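Local coordinates for bradyzoite surface antigen BSR4 (Toxoplasma gondii, PDB 2JKS), which is a surface antigen of the bradyzoite stage, belongs to the SAG1-related (SRS) superfamily and binds zinc ions in the crystal, at residues Q269-G274 against V303-K308. Sequence-based numbering, arbitrary orientation.
Sequences QQFLVG and VLVTVK
Gln269-Gly274 and Val303-Val307 run antiparallel, the axes of strands 269-274 and 303-307 4.7 Å apart at closest approach with 159° between chain directions. Gln269 with Val307, Phe271 with Val305 and Val273 with Val303 are hydrogen-bonded pairs, each closed by two N-H...O=C bonds; the non-hydrogen-bonded pairs Gln270 with Thr306 and Leu272 with Leu304 alternate with them. In the gaps, the CA of Gln270 lies 3.0 Å from the O of Val305, a CA-H...O contact. Because successive residues of each extended strand point to opposite sides, paired residues share a face.

One face carries Phe271, Val273, Val303, Val305 and Val307, together with Gln269, whose amide leads away. Chi1 (69°) sets Phe271 CG between the backbone N and the carbonyl carbon, and chi2 (91°) turns one ring face to Val305. Val305 CB sits over that face, offset toward the CE2-CZ rim and 3.7 Å from the Phe271 centroid, in a CH-pi contact; Val305 CG1 touches Phe271 CE2 at 3.5 Å. At the ring edge, in plane, Val307 CG2 meets Phe271 CE2 at 3.7 Å. The other face carries a polar link: the extended Gln270 chain runs beside Thr306, and Gln270 NE2 donates a nearly straight bond to Thr306 OG1 at 3.0 Å, close to the amide plane.

Within the second SRS domain, the pair forms the middle of a four-stranded mixed sheet: strand 301-307 runs parallel to 187-191, and 269-277 antiparallel to 206-209. Phe271 and Val305 both reach Leu198 of the five-stranded sheet, so their face packs inward as in a beta sandwich, while Phe233 meets the Phe271 ring edge-to-face.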
loop_
_atom_site.group_PDB
_atom_site.type_symbol
_atom_site.label_atom_id
_atom_site.label_comp_id
_atom_site.label_asym_id
_atom_site.label_seq_id
_atom_site.Cartn_x
_atom_site.Cartn_y
_atom_site.Cartn_z
ATOM N N GLN A 269 3.371 -32.186 -5.482
ATOM C CA GLN A 269 4.449 -31.396 -6.089
ATOM C C GLN A 269 4.408 -29.999 -5.435
ATOM O O GLN A 269 3.423 -29.607 -4.817
ATOM C CB GLN A 269 4.222 -31.268 -7.608
ATOM C CG GLN A 269 4.002 -32.585 -8.347
ATOM C CD GLN A 269 5.267 -33.423 -8.407
ATOM O OE1 GLN A 269 6.377 -32.887 -8.274
ATOM N NE2 GLN A 269 5.109 -34.754 -8.617
ATOM N N GLN A 270 5.471 -29.232 -5.575
ATOM C CA GLN A 270 5.439 -27.863 -5.012
ATOM C C GLN A 270 6.090 -27.023 -6.059
ATOM O O GLN A 270 6.988 -27.488 -6.787
ATOM C CB GLN A 270 6.269 -27.737 -3.750
ATOM C CG GLN A 270 5.709 -28.362 -2.477
ATOM C CD GLN A 270 6.450 -27.808 -1.256
ATOM O OE1 GLN A 270 7.708 -27.775 -1.242
ATOM N NE2 GLN A 270 5.683 -27.326 -0.238
ATOM N N PHE A 271 5.573 -25.807 -6.205
ATOM C CA PHE A 271 6.172 -24.860 -7.145
ATOM C C PHE A 271 6.047 -23.465 -6.537
ATOM O O PHE A 271 5.252 -23.253 -5.614
ATOM C CB PHE A 271 5.590 -24.964 -8.569
ATOM C CG PHE A 271 4.148 -24.508 -8.693
ATOM C CD1 PHE A 271 3.846 -23.164 -9.007
ATOM C CD2 PHE A 271 3.087 -25.404 -8.477
ATOM C CE1 PHE A 271 2.542 -22.756 -9.160
ATOM C CE2 PHE A 271 1.754 -24.977 -8.654
ATOM C CZ PHE A 271 1.482 -23.672 -8.985
ATOM N N LEU A 272 6.855 -22.530 -7.048
ATOM C CA LEU A 272 6.825 -21.172 -6.549
ATOM C C LEU A 272 6.636 -20.195 -7.714
ATOM O O LEU A 272 7.271 -20.305 -8.717
ATOM C CB LEU A 272 8.125 -20.920 -5.794
ATOM C CG LEU A 272 8.490 -19.696 -5.000
ATOM C CD1 LEU A 272 9.580 -20.150 -4.063
ATOM C CD2 LEU A 272 8.987 -18.543 -5.882
ATOM N N VAL A 273 5.724 -19.242 -7.543
ATOM C CA VAL A 273 5.649 -18.077 -8.385
ATOM C C VAL A 273 5.389 -16.869 -7.460
ATOM O O VAL A 273 5.385 -16.995 -6.243
ATOM C CB VAL A 273 4.477 -18.170 -9.386
ATOM C CG1 VAL A 273 4.709 -19.264 -10.406
ATOM C CG2 VAL A 273 3.163 -18.446 -8.618
ATOM N N GLY A 274 5.214 -15.700 -8.058
ATOM C CA GLY A 274 4.874 -14.535 -7.276
ATOM C C GLY A 274 4.953 -13.250 -8.050
ATOM O O GLY A 274 4.752 -13.216 -9.292
ATOM N N VAL A 303 4.798 -16.878 -3.585
ATOM C CA VAL A 303 3.658 -17.727 -3.406
ATOM C C VAL A 303 4.168 -19.157 -3.522
ATOM O O VAL A 303 4.566 -19.572 -4.625
ATOM C CB VAL A 303 2.521 -17.418 -4.440
ATOM C CG1 VAL A 303 1.333 -18.346 -4.199
ATOM C CG2 VAL A 303 2.157 -15.894 -4.356
ATOM N N LEU A 304 4.148 -19.872 -2.389
ATOM C CA LEU A 304 4.560 -21.269 -2.322
ATOM C C LEU A 304 3.382 -22.177 -2.434
ATOM O O LEU A 304 2.559 -22.274 -1.518
ATOM C CB LEU A 304 5.290 -21.545 -1.014
ATOM C CG LEU A 304 5.809 -22.981 -0.885
ATOM C CD1 LEU A 304 6.832 -23.313 -1.975
ATOM C CD2 LEU A 304 6.442 -23.086 0.516
ATOM N N VAL A 305 3.304 -22.853 -3.567
ATOM C CA VAL A 305 2.156 -23.695 -3.874
ATOM C C VAL A 305 2.501 -25.165 -3.622
ATOM O O VAL A 305 3.490 -25.684 -4.144
ATOM C CB VAL A 305 1.656 -23.517 -5.319
ATOM C CG1 VAL A 305 0.379 -24.347 -5.536
ATOM C CG2 VAL A 305 1.446 -21.980 -5.665
ATOM N N THR A 306 1.638 -25.819 -2.853
ATOM C CA THR A 306 1.717 -27.222 -2.668
ATOM C C THR A 306 0.556 -27.864 -3.410
ATOM O O THR A 306 -0.599 -27.648 -3.056
ATOM C CB THR A 306 1.704 -27.604 -1.182
ATOM O OG1 THR A 306 2.768 -26.906 -0.487
ATOM C CG2 THR A 306 1.893 -29.158 -1.007
ATOM N N VAL A 307 0.873 -28.669 -4.414
ATOM C CA VAL A 307 -0.137 -29.380 -5.166
ATOM C C VAL A 307 -0.344 -30.762 -4.508
ATOM O O VAL A 307 0.551 -31.651 -4.534
ATOM C CB VAL A 307 0.189 -29.510 -6.657
ATOM C CG1 VAL A 307 -0.985 -30.157 -7.370
ATOM C CG2 VAL A 307 0.517 -28.141 -7.252
ATOM N N LYS A 308 -1.522 -30.943 -3.911
ATOM C CA LYS A 308 -1.773 -32.173 -3.118
ATOM C C LYS A 308 -2.445 -33.193 -4.050
ATOM O O LYS A 308 -3.532 -32.935 -4.625
ATOM C CB LYS A 308 -2.595 -31.895 -1.842
ATOM C CG LYS A 308 -2.039 -30.724 -1.023
ATOM C CD LYS A 308 -2.516 -30.681 0.401
ATOM C CE LYS A 308 -2.016 -29.386 1.153
ATOM N NZ LYS A 308 -3.184 -28.713 1.874
#